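Local structure of endoribonuclease ToxN (Pectobacterium atrosepticum, 2XDB) at residues K2-S7 and V97-L102; L66-L71 and N85-I90; H72-P77 and L118-A123. The protein cleaves RNA within AAA(U/G) sequences as the toxin of a type III toxin-antitoxin system, and binds a single repeat of its antitoxin RNA, ToxI. All coordinates share one frame; numbering follows the deposited sequence.

In the fold
The three contacts share one antiparallel sheet. Contact 1 closes one end of it, where strand 97-99 is outermost. Contacts 2 and 3 both use strand 69-73, outermost at the other end. The centres of contacts 2 and 3 lie about 16 Å apart, and F69 CE2 of contact 2 packs on F120 CE1 of contact 3 at 3.5 Å. I6 CD1 of contact 1 meets I90 CD1 of contact 2 at 4.0 Å. F3 CE2 packs on L118 CG at 3.8 Å, linking contacts 1 and 3 through helix 109-123. Contact 2 meets the RNA directly. The nearest atom of contact 1 is about 11 Å from the bound nucleic acid. The nearest atom of contact 3 is about 9 Å from the bound nucleic acid.

Contact 1 (K2-S7 and V97-L102); sequences KFYTIS and VSLLDL. With SO4 (sulfate ion), chain D.
The carbonyl oxygen of S98 is approached by three groups of the 2-7 segment. T5 N donates to S98 O at 2.7 Å in a nearly straight bond of 169°. T5 OG1 adds a weak bond to the same oxygen, and the CA-H of Y4 also points at it. T5 OG1 sits between the backbone N and the carbonyl carbon (chi1 62°), which puts it on the S98 side. S98 N returns a bond to T5 O, so T5 and S98 form the hydrogen-bonded pair of this antiparallel ladder. L100 N extends the ladder to F3 O at 2.9 Å.

I6 and V97 share one face of the ladder, T5 and S98 the other. I6 CG1 meets V97 CG2 at 3.5 Å, and both side chains pack on L48. T5 CG2 meets CD2 of L100, the two side chains crossing at about a right angle. F3 CB rests on L100 CG at 3.6 Å. L114 and L118 of helix 109-123 cover L100 and F3, respectively.

L99, Y4 and K2 form a separate cluster. L99 CD2 lies over one face of the Y4 ring, 3.7 Å from its centroid, in a CH-pi contact. L99 CD2 also touches K2 CB at 3.6 Å.

The K2 chain bends at its end and NZ bonds sulfate O1 at 3.0 Å; M1 N binds this sulfate too. The backbone bonds thus add an outermost strand to the sheet, while the sulfate, probably from the crystallisation liquor, is consistent with a locally positive surface at the N-terminus.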
loop_
_atom_site.group_PDB
_atom_site.type_symbol
_atom_site.label_atom_id
_atom_site.label_comp_id
_atom_site.label_asym_id
_atom_site.label_seq_id
_atom_site.Cartn_x
_atom_site.Cartn_y
_atom_site.Cartn_z
ATOM N N LYS A 2 -8.889 -4.978 -0.397
ATOM C CA LYS A 2 -8.417 -6.361 -0.343
ATOM C C LYS A 2 -6.910 -6.460 -0.514
ATOM O O LYS A 2 -6.260 -5.487 -0.892
ATOM C CB LYS A 2 -9.127 -7.204 -1.396
ATOM C CG LYS A 2 -10.618 -7.293 -1.186
ATOM C CD LYS A 2 -11.236 -8.329 -2.107
ATOM C CE LYS A 2 -12.741 -8.432 -1.901
ATOM N NZ LYS A 2 -13.102 -8.231 -0.468
ATOM N N PHE A 3 -6.349 -7.635 -0.228
ATOM C CA PHE A 3 -4.904 -7.815 -0.325
ATOM C C PHE A 3 -4.488 -8.206 -1.735
ATOM O O PHE A 3 -5.093 -9.104 -2.330
ATOM C CB PHE A 3 -4.419 -8.863 0.676
ATOM C CG PHE A 3 -4.662 -8.489 2.090
ATOM C CD1 PHE A 3 -3.884 -7.544 2.706
ATOM C CD2 PHE A 3 -5.684 -9.075 2.808
ATOM C CE1 PHE A 3 -4.122 -7.187 4.015
ATOM C CE2 PHE A 3 -5.920 -8.727 4.118
ATOM C CZ PHE A 3 -5.138 -7.781 4.719
ATOM N N TYR A 4 -3.449 -7.539 -2.251
ATOM C CA TYR A 4 -2.899 -7.824 -3.581
ATOM C C TYR A 4 -1.410 -8.115 -3.546
ATOM O O TYR A 4 -0.711 -7.719 -2.620
ATOM C CB TYR A 4 -3.072 -6.627 -4.498
ATOM C CG TYR A 4 -4.483 -6.331 -4.888
ATOM C CD1 TYR A 4 -4.960 -6.688 -6.137
ATOM C CD2 TYR A 4 -5.340 -5.669 -4.019
ATOM C CE1 TYR A 4 -6.252 -6.418 -6.507
ATOM C CE2 TYR A 4 -6.637 -5.387 -4.380
ATOM C CZ TYR A 4 -7.088 -5.769 -5.621
ATOM O OH TYR A 4 -8.377 -5.494 -5.983
ATOM N N THR A 5 -0.931 -8.808 -4.571
ATOM C CA THR A 5 0.487 -8.797 -4.898
ATOM C C THR A 5 0.607 -8.127 -6.253
ATOM O O THR A 5 -0.378 -8.026 -6.995
ATOM C CB THR A 5 1.107 -10.198 -4.977
ATOM O OG1 THR A 5 0.480 -10.957 -6.020
ATOM C CG2 THR A 5 0.944 -10.912 -3.667
ATOM N N ILE A 6 1.802 -7.649 -6.563
ATOM C CA ILE A 6 2.041 -6.974 -7.827
ATOM C C ILE A 6 3.238 -7.652 -8.486
ATOM O O ILE A 6 4.152 -8.101 -7.790
ATOM C CB ILE A 6 2.286 -5.470 -7.602
ATOM C CG1 ILE A 6 1.032 -4.834 -7.011
ATOM C CG2 ILE A 6 2.663 -4.766 -8.894
ATOM C CD1 ILE A 6 1.226 -3.409 -6.510
ATOM N N SER A 7 3.229 -7.759 -9.813
ATOM C CA SER A 7 4.313 -8.450 -10.507
ATOM C C SER A 7 5.613 -7.649 -10.442
ATOM O O SER A 7 5.590 -6.425 -10.428
ATOM C CB SER A 7 3.934 -8.743 -11.959
ATOM O OG SER A 7 4.045 -7.583 -12.756
ATOM N N VAL A 97 -1.438 -7.104 -11.553
ATOM C CA VAL A 97 -1.809 -7.119 -10.155
ATOM C C VAL A 97 -2.612 -8.366 -9.838
ATOM O O VAL A 97 -3.237 -8.934 -10.715
ATOM C CB VAL A 97 -2.637 -5.884 -9.854
ATOM C CG1 VAL A 97 -3.899 -6.242 -9.107
ATOM C CG2 VAL A 97 -1.785 -4.862 -9.131
ATOM N N SER A 98 -2.606 -8.806 -8.589
ATOM C CA SER A 98 -3.234 -10.085 -8.306
ATOM C C SER A 98 -3.689 -10.241 -6.858
ATOM O O SER A 98 -2.878 -10.138 -5.937
ATOM C CB SER A 98 -2.271 -11.205 -8.680
ATOM O OG SER A 98 -2.874 -12.461 -8.473
ATOM N N LEU A 99 -4.986 -10.481 -6.663
ATOM C CA LEU A 99 -5.537 -10.669 -5.324
ATOM C C LEU A 99 -4.900 -11.872 -4.637
ATOM O O LEU A 99 -4.663 -12.888 -5.277
ATOM C CB LEU A 99 -7.044 -10.907 -5.402
ATOM C CG LEU A 99 -7.997 -9.738 -5.653
ATOM C CD1 LEU A 99 -9.376 -10.250 -6.021
ATOM C CD2 LEU A 99 -8.095 -8.843 -4.432
ATOM N N LEU A 100 -4.625 -11.776 -3.340
ATOM C CA LEU A 100 -4.282 -12.985 -2.598
ATOM C C LEU A 100 -5.515 -13.887 -2.642
ATOM O O LEU A 100 -6.644 -13.407 -2.534
ATOM C CB LEU A 100 -3.912 -12.680 -1.138
ATOM C CG LEU A 100 -2.782 -11.699 -0.799
ATOM C CD1 LEU A 100 -2.277 -11.934 0.605
ATOM C CD2 LEU A 100 -1.640 -11.841 -1.760
ATOM N N ASP A 101 -5.312 -15.185 -2.822
ATOM C CA ASP A 101 -6.423 -16.125 -2.788
ATOM C C ASP A 101 -6.543 -16.719 -1.391
ATOM O O ASP A 101 -6.094 -17.850 -1.153
ATOM C CB ASP A 101 -6.207 -17.242 -3.808
ATOM C CG ASP A 101 -7.417 -18.152 -3.950
ATOM O OD1 ASP A 101 -7.392 -19.012 -4.852
ATOM O OD2 ASP A 101 -8.394 -18.006 -3.175
ATOM N N LEU A 102 -7.140 -15.963 -0.469
ATOM C CA LEU A 102 -7.161 -16.366 0.938
ATOM C C LEU A 102 -7.920 -17.672 1.128
ATOM O O LEU A 102 -7.592 -18.472 2.006
ATOM C CB LEU A 102 -7.755 -15.275 1.828
ATOM C CG LEU A 102 -7.059 -13.916 1.897
ATOM C CD1 LEU A 102 -7.859 -12.973 2.769
ATOM C CD2 LEU A 102 -5.660 -14.049 2.444
HETATM S S SO4 D . -13.553 -4.587 -2.306
HETATM O O1 SO4 D . -13.319 -5.251 -1.024
HETATM O O2 SO4 D . -14.415 -3.427 -2.098
HETATM O O3 SO4 D . -12.284 -4.156 -2.887
HETATM O O4 SO4 D . -14.207 -5.522 -3.219
#

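Contact 2 (L66-L71 and N85-I90); sequences LSCFKL and NLKFMI. With nucleotides of chain B.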
loop_
_atom_site.group_PDB
_atom_site.type_symbol
_atom_site.label_atom_id
_atom_site.label_comp_id
_atom_site.label_asym_id
_atom_site.label_seq_id
_atom_site.Cartn_x
_atom_site.Cartn_y
_atom_site.Cartn_z
ATOM N N LEU A 66 -0.674 11.724 7.261
ATOM C CA LEU A 66 -1.074 11.490 5.881
ATOM C C LEU A 66 -0.200 10.427 5.192
ATOM O O LEU A 66 -0.629 9.798 4.227
ATOM C CB LEU A 66 -0.999 12.806 5.103
ATOM C CG LEU A 66 -2.315 13.344 4.562
ATOM C CD1 LEU A 66 -3.437 12.423 4.972
ATOM C CD2 LEU A 66 -2.561 14.750 5.048
ATOM N N SER A 67 1.019 10.236 5.688
ATOM C CA SER A 67 1.975 9.319 5.078
ATOM C C SER A 67 1.699 7.857 5.417
ATOM O O SER A 67 1.953 6.953 4.625
ATOM C CB SER A 67 3.379 9.668 5.553
ATOM O OG SER A 67 3.564 11.067 5.523
ATOM N N CYS A 68 1.178 7.639 6.611
ATOM C CA CYS A 68 1.084 6.312 7.183
ATOM C C CYS A 68 -0.270 6.152 7.829
ATOM O O CYS A 68 -0.766 7.064 8.477
ATOM C CB CYS A 68 2.159 6.142 8.271
ATOM S SG CYS A 68 3.832 6.503 7.704
ATOM N N PHE A 69 -0.868 4.988 7.670
ATOM C CA PHE A 69 -2.000 4.643 8.494
ATOM C C PHE A 69 -1.619 3.422 9.326
ATOM O O PHE A 69 -1.420 2.334 8.779
ATOM C CB PHE A 69 -3.226 4.371 7.625
ATOM C CG PHE A 69 -4.447 4.005 8.408
ATOM C CD1 PHE A 69 -5.203 4.981 9.028
ATOM C CD2 PHE A 69 -4.834 2.684 8.534
ATOM C CE1 PHE A 69 -6.328 4.644 9.761
ATOM C CE2 PHE A 69 -5.965 2.340 9.256
ATOM C CZ PHE A 69 -6.712 3.321 9.872
ATOM N N LYS A 70 -1.486 3.607 10.638
ATOM C CA LYS A 70 -1.121 2.501 11.524
ATOM C C LYS A 70 -2.223 1.437 11.644
ATOM O O LYS A 70 -3.404 1.752 11.718
ATOM C CB LYS A 70 -0.771 3.035 12.909
ATOM C CG LYS A 70 0.700 3.339 13.153
ATOM C CD LYS A 70 0.900 3.870 14.572
ATOM C CE LYS A 70 2.272 3.528 15.142
ATOM N NZ LYS A 70 2.476 4.113 16.508
ATOM N N LEU A 71 -1.830 0.174 11.670
ATOM C CA LEU A 71 -2.773 -0.927 11.842
ATOM C C LEU A 71 -2.634 -1.543 13.229
ATOM O O LEU A 71 -1.528 -1.693 13.737
ATOM C CB LEU A 71 -2.490 -2.014 10.803
ATOM C CG LEU A 71 -3.158 -1.903 9.431
ATOM C CD1 LEU A 71 -3.605 -0.494 9.157
ATOM C CD2 LEU A 71 -2.242 -2.403 8.330
ATOM N N ASN A 85 1.764 2.009 4.077
ATOM C CA ASN A 85 2.651 3.104 3.708
ATOM C C ASN A 85 2.101 3.921 2.539
ATOM O O ASN A 85 2.565 3.809 1.400
ATOM C CB ASN A 85 4.042 2.583 3.406
ATOM C CG ASN A 85 5.109 3.297 4.199
ATOM O OD1 ASN A 85 4.960 4.465 4.559
ATOM N ND2 ASN A 85 6.198 2.597 4.479
ATOM N N LEU A 86 1.095 4.736 2.831
ATOM C CA LEU A 86 0.431 5.522 1.810
ATOM C C LEU A 86 1.386 6.339 0.921
ATOM O O LEU A 86 1.127 6.513 -0.269
ATOM C CB LEU A 86 -0.610 6.442 2.456
ATOM C CG LEU A 86 -1.725 5.696 3.171
ATOM C CD1 LEU A 86 -2.599 6.669 3.911
ATOM C CD2 LEU A 86 -2.543 4.861 2.185
ATOM N N LYS A 87 2.475 6.850 1.485
ATOM C CA LYS A 87 3.338 7.743 0.713
ATOM C C LYS A 87 4.072 7.035 -0.409
ATOM O O LYS A 87 4.668 7.674 -1.266
ATOM C CB LYS A 87 4.319 8.502 1.610
ATOM C CG LYS A 87 5.213 7.669 2.473
ATOM C CD LYS A 87 6.138 8.605 3.246
ATOM C CE LYS A 87 7.305 7.890 3.893
ATOM N NZ LYS A 87 6.809 6.894 4.884
ATOM N N PHE A 88 4.017 5.709 -0.411
ATOM C CA PHE A 88 4.574 4.945 -1.520
ATOM C C PHE A 88 3.533 4.133 -2.262
ATOM O O PHE A 88 3.862 3.109 -2.836
ATOM C CB PHE A 88 5.674 4.018 -1.039
ATOM C CG PHE A 88 6.745 4.718 -0.292
ATOM C CD1 PHE A 88 7.139 4.277 0.958
ATOM C CD2 PHE A 88 7.347 5.839 -0.826
ATOM C CE1 PHE A 88 8.127 4.938 1.654
ATOM C CE2 PHE A 88 8.342 6.503 -0.130
ATOM C CZ PHE A 88 8.724 6.054 1.113
ATOM N N MET A 89 2.283 4.575 -2.245
ATOM C CA MET A 89 1.257 3.952 -3.070
ATOM C C MET A 89 1.568 4.206 -4.545
ATOM O O MET A 89 2.283 5.157 -4.875
ATOM C CB MET A 89 -0.112 4.520 -2.733
ATOM C CG MET A 89 -0.251 5.992 -3.050
ATOM S SD MET A 89 -1.870 6.600 -2.571
ATOM C CE MET A 89 -1.743 8.299 -3.125
ATOM N N ILE A 90 1.034 3.362 -5.424
ATOM C CA ILE A 90 1.368 3.438 -6.843
ATOM C C ILE A 90 0.171 3.159 -7.745
ATOM O O ILE A 90 -0.718 2.391 -7.393
ATOM C CB ILE A 90 2.491 2.457 -7.187
ATOM C CG1 ILE A 90 2.081 1.018 -6.869
ATOM C CG2 ILE A 90 3.763 2.797 -6.425
ATOM C CD1 ILE A 90 3.186 0.024 -7.205
ATOM P P U B 2 11.415 1.648 6.060
ATOM O OP1 U B 2 11.791 2.096 7.414
ATOM O OP2 U B 2 10.023 1.216 5.790
ATOM O "O5'" U B 2 11.848 2.774 5.038
ATOM C "C5'" U B 2 13.128 3.381 5.081
ATOM C "C4'" U B 2 13.278 4.361 3.947
ATOM O "O4'" U B 2 13.295 3.664 2.674
ATOM C "C3'" U B 2 12.145 5.360 3.809
ATOM O "O3'" U B 2 12.293 6.447 4.696
ATOM C "C2'" U B 2 12.243 5.765 2.353
ATOM O "O2'" U B 2 13.318 6.672 2.197
ATOM C "C1'" U B 2 12.644 4.447 1.694
ATOM N N1 U B 2 11.520 3.653 1.147
ATOM C C2 U B 2 11.051 3.955 -0.109
ATOM O O2 U B 2 11.509 4.861 -0.768
ATOM N N3 U B 2 10.022 3.173 -0.561
ATOM C C4 U B 2 9.427 2.121 0.102
ATOM O O4 U B 2 8.511 1.492 -0.431
ATOM C C5 U B 2 9.973 1.864 1.394
ATOM C C6 U B 2 10.975 2.616 1.856
ATOM P P A B 5 5.136 12.015 8.912
ATOM O OP1 A B 5 3.894 11.292 9.281
ATOM O OP2 A B 5 5.994 11.485 7.828
ATOM O "O5'" A B 5 4.788 13.541 8.644
ATOM C "C5'" A B 5 5.761 14.569 8.549
ATOM C "C4'" A B 5 5.398 15.547 7.457
ATOM O "O4'" A B 5 4.365 14.983 6.607
ATOM C "C3'" A B 5 4.821 16.878 7.904
ATOM O "O3'" A B 5 5.825 17.799 8.272
ATOM C "C2'" A B 5 4.047 17.326 6.677
ATOM O "O2'" A B 5 4.952 17.806 5.690
ATOM C "C1'" A B 5 3.480 15.994 6.185
ATOM N N9 A B 5 2.144 15.684 6.739
ATOM C C8 A B 5 1.783 14.548 7.424
ATOM N N7 A B 5 0.524 14.511 7.788
ATOM C C5 A B 5 0.014 15.704 7.300
ATOM C C6 A B 5 -1.273 16.258 7.359
ATOM N N6 A B 5 -2.312 15.658 7.961
ATOM N N1 A B 5 -1.450 17.460 6.767
ATOM C C2 A B 5 -0.411 18.050 6.166
ATOM N N3 A B 5 0.842 17.630 6.044
ATOM C C4 A B 5 0.992 16.435 6.642
ATOM P P U B 3 11.086 7.456 4.941
ATOM O OP1 U B 3 9.839 6.666 4.789
ATOM O OP2 U B 3 11.317 8.621 4.057
ATOM O "O5'" U B 3 11.306 7.796 6.472
ATOM C "C5'" U B 3 10.887 6.835 7.429
ATOM C "C4'" U B 3 11.833 6.757 8.597
ATOM O "O4'" U B 3 13.036 6.041 8.225
ATOM C "C3'" U B 3 12.345 8.085 9.113
ATOM O "O3'" U B 3 11.397 8.723 9.945
ATOM C "C2'" U B 3 13.620 7.677 9.837
ATOM O "O2'" U B 3 13.309 7.099 11.093
ATOM C "C1'" U B 3 14.140 6.563 8.932
ATOM N N1 U B 3 15.144 7.022 7.957
ATOM C C2 U B 3 15.928 6.050 7.370
ATOM O O2 U B 3 15.816 4.860 7.622
ATOM N N3 U B 3 16.847 6.516 6.470
ATOM C C4 U B 3 17.058 7.827 6.111
ATOM O O4 U B 3 17.932 8.078 5.282
ATOM C C5 U B 3 16.208 8.778 6.766
ATOM C C6 U B 3 15.300 8.352 7.647
#
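L66 O meets CD1 of L86 at 3.7 Å. The L66 side chain turns to the RNA and lies against an adenine base of chain B, with L66 CB 3.5 Å from N7 of that adenine.

S67 carries the backbone link. Its carbonyl O accepts K87 N at 3.2 Å, in the carbonyl plane and on a lone pair. The bond is bent, with an angle of 141° at the hydrogen. L86 N is close to S67 O too, but is turned so that it makes no hydrogen bond. S67 CB lies against K87 CD at 3.8 Å. S67 OG makes a weak bond to phosphate oxygen OP2 of the same adenosine nucleotide.

C68 places SG beside N85 OD1 at 3.9 Å, with K87 NZ close by. N85 OD1 accepts a bond from K87 NZ at 3.1 Å, which helps to fix the end of the lysine. F69 comes last, with CB loosely against L86 CD1; helix 125-140 packs on the F69 side chain. L86 and K87 form a short 3-10 turn, and F88 N bonds back to N85 O.

A chi1 near +60° (57°) tucks K87 CG back, and K87 CG then lies over one face of the F88 ring. Uracil U2 of chain B lies over the opposite face, with its N3 3.3 Å above the ring centre. The end of K87 lies beside OP1 of U3 of chain B.

The contact therefore forms part of the RNA-binding surface. Apolar and aromatic groups meet the bases, and the lysine amine, if charged as expected, would offset phosphate charge. The S67-K87 backbone bond ties together the two segments that present these groups.

Contact 3 (H72-P77 and L118-A123); sequences HENGVP and LQFIRA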
loop_
_atom_site.group_PDB
_atom_site.type_symbol
_atom_site.label_atom_id
_atom_site.label_comp_id
_atom_site.label_asym_id
_atom_site.label_seq_id
_atom_site.Cartn_x
_atom_site.Cartn_y
_atom_site.Cartn_z
ATOM N N HIS A 72 -3.751 -1.904 13.845
ATOM C CA HIS A 72 -3.718 -2.757 15.033
ATOM C C HIS A 72 -5.035 -3.524 15.139
ATOM O O HIS A 72 -5.995 -3.213 14.435
ATOM C CB HIS A 72 -3.458 -1.938 16.294
ATOM C CG HIS A 72 -4.553 -0.980 16.630
ATOM N ND1 HIS A 72 -4.503 0.353 16.289
ATOM C CD2 HIS A 72 -5.731 -1.160 17.277
ATOM C CE1 HIS A 72 -5.605 0.955 16.708
ATOM N NE2 HIS A 72 -6.367 0.058 17.308
ATOM N N GLU A 73 -5.087 -4.539 15.991
ATOM C CA GLU A 73 -6.314 -5.314 16.133
ATOM C C GLU A 73 -7.482 -4.487 16.707
ATOM O O GLU A 73 -7.302 -3.750 17.678
ATOM C CB GLU A 73 -6.068 -6.554 16.994
ATOM C CG GLU A 73 -7.360 -7.213 17.433
ATOM C CD GLU A 73 -7.155 -8.516 18.167
ATOM O OE1 GLU A 73 -6.010 -8.787 18.602
ATOM O OE2 GLU A 73 -8.155 -9.257 18.311
ATOM N N ASN A 74 -8.671 -4.608 16.109
ATOM C CA ASN A 74 -9.878 -3.940 16.626
ATOM C C ASN A 74 -10.014 -4.149 18.128
ATOM O O ASN A 74 -10.065 -5.290 18.611
ATOM C CB ASN A 74 -11.154 -4.474 15.962
ATOM C CG ASN A 74 -11.316 -4.031 14.502
ATOM O OD1 ASN A 74 -12.171 -3.205 14.187
ATOM N ND2 ASN A 74 -10.530 -4.615 13.610
ATOM N N GLY A 75 -10.072 -3.052 18.871
ATOM C CA GLY A 75 -10.249 -3.138 20.305
ATOM C C GLY A 75 -9.026 -3.598 21.091
ATOM O O GLY A 75 -9.058 -3.603 22.316
ATOM N N VAL A 76 -7.948 -3.977 20.410
ATOM C CA VAL A 76 -6.760 -4.455 21.106
ATOM C C VAL A 76 -5.503 -3.694 20.682
ATOM O O VAL A 76 -4.634 -4.243 20.015
ATOM C CB VAL A 76 -6.554 -5.960 20.860
ATOM C CG1 VAL A 76 -5.454 -6.513 21.760
ATOM C CG2 VAL A 76 -7.846 -6.704 21.093
ATOM N N PRO A 77 -5.396 -2.428 21.091
ATOM C CA PRO A 77 -4.347 -1.476 20.693
ATOM C C PRO A 77 -2.912 -2.003 20.839
ATOM O O PRO A 77 -2.035 -1.623 20.065
ATOM C CB PRO A 77 -4.540 -0.313 21.663
ATOM C CG PRO A 77 -5.934 -0.448 22.167
ATOM C CD PRO A 77 -6.273 -1.891 22.143
ATOM N N LEU A 118 -7.413 -7.171 8.066
ATOM C CA LEU A 118 -8.541 -6.891 7.170
ATOM C C LEU A 118 -9.667 -6.252 7.965
ATOM O O LEU A 118 -10.268 -5.264 7.546
ATOM C CB LEU A 118 -9.049 -8.179 6.528
ATOM C CG LEU A 118 -9.552 -8.178 5.090
ATOM C CD1 LEU A 118 -10.687 -9.166 4.953
ATOM C CD2 LEU A 118 -9.996 -6.809 4.647
ATOM N N GLN A 119 -9.946 -6.821 9.130
ATOM C CA GLN A 119 -11.082 -6.365 9.902
ATOM C C GLN A 119 -10.848 -4.940 10.343
ATOM O O GLN A 119 -11.779 -4.147 10.423
ATOM C CB GLN A 119 -11.326 -7.253 11.115
ATOM C CG GLN A 119 -12.672 -7.000 11.766
ATOM C CD GLN A 119 -12.754 -7.579 13.156
ATOM O OE1 GLN A 119 -12.158 -8.622 13.446
ATOM N NE2 GLN A 119 -13.495 -6.908 14.029
ATOM N N PHE A 120 -9.600 -4.606 10.635
ATOM C CA PHE A 120 -9.313 -3.245 11.053
ATOM C C PHE A 120 -9.400 -2.293 9.861
ATOM O O PHE A 120 -10.075 -1.264 9.923
ATOM C CB PHE A 120 -7.954 -3.157 11.716
ATOM C CG PHE A 120 -7.643 -1.799 12.231
ATOM C CD1 PHE A 120 -6.746 -0.983 11.569
ATOM C CD2 PHE A 120 -8.269 -1.322 13.361
ATOM C CE1 PHE A 120 -6.470 0.277 12.036
ATOM C CE2 PHE A 120 -7.993 -0.070 13.837
ATOM C CZ PHE A 120 -7.091 0.733 13.174
ATOM N N ILE A 121 -8.718 -2.653 8.778
ATOM C CA ILE A 121 -8.788 -1.899 7.534
ATOM C C ILE A 121 -10.230 -1.657 7.060
ATOM O O ILE A 121 -10.603 -0.537 6.722
ATOM C CB ILE A 121 -8.033 -2.623 6.423
ATOM C CG1 ILE A 121 -6.529 -2.620 6.703
ATOM C CG2 ILE A 121 -8.350 -1.993 5.107
ATOM C CD1 ILE A 121 -5.731 -3.467 5.766
ATOM N N ARG A 122 -11.036 -2.710 7.017
ATOM C CA ARG A 122 -12.413 -2.564 6.572
ATOM C C ARG A 122 -13.197 -1.578 7.445
ATOM O O ARG A 122 -13.919 -0.738 6.942
ATOM C CB ARG A 122 -13.114 -3.911 6.549
ATOM C CG ARG A 122 -14.606 -3.799 6.306
ATOM C CD ARG A 122 -15.296 -5.170 6.275
ATOM N NE ARG A 122 -15.487 -5.748 7.604
ATOM C CZ ARG A 122 -14.823 -6.814 8.037
ATOM N NH1 ARG A 122 -15.041 -7.296 9.250
ATOM N NH2 ARG A 122 -13.941 -7.408 7.248
ATOM N N ALA A 123 -13.038 -1.671 8.755
ATOM C CA ALA A 123 -13.723 -0.770 9.665
ATOM C C ALA A 123 -13.238 0.657 9.490
ATOM O O ALA A 123 -13.897 1.596 9.910
ATOM C CB ALA A 123 -13.532 -1.226 11.119
#
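F120 brings CE2 over one face of the H72 imidazole, toward its rim, 3.8 Å from NE2 of H72. The pair is oblique: the planes stand at 42° and the centroids are 4.6 Å apart. The first torsion of H72 (chi1 65°) folds the imidazole back towards the helix. H72 O also sits over one face of the F120 ring, offset toward the rim.

N74 reaches the same helix. Its amide stacks on the Q119 amide, with planes 15° apart and N74 CG 3.6 Å from Q119 NE2. N74 ND2 lies near the edge of the F120 ring, and N74 OD1 faces the methyl CB of A123 at 3.9 Å. A cobalt ion lies about 3 Å from the N74 side chain. N74 and G75 are the central residues of a type II turn from E73 to V76, with G75 at positive phi.

E73 adds a salt bridge to K116, one turn before F120 in helix 109-123. F120 also touches F69 and L71, so the end of helix 109-123 packs beside strand 69-73, where that outermost strand of the sheet runs into its turn.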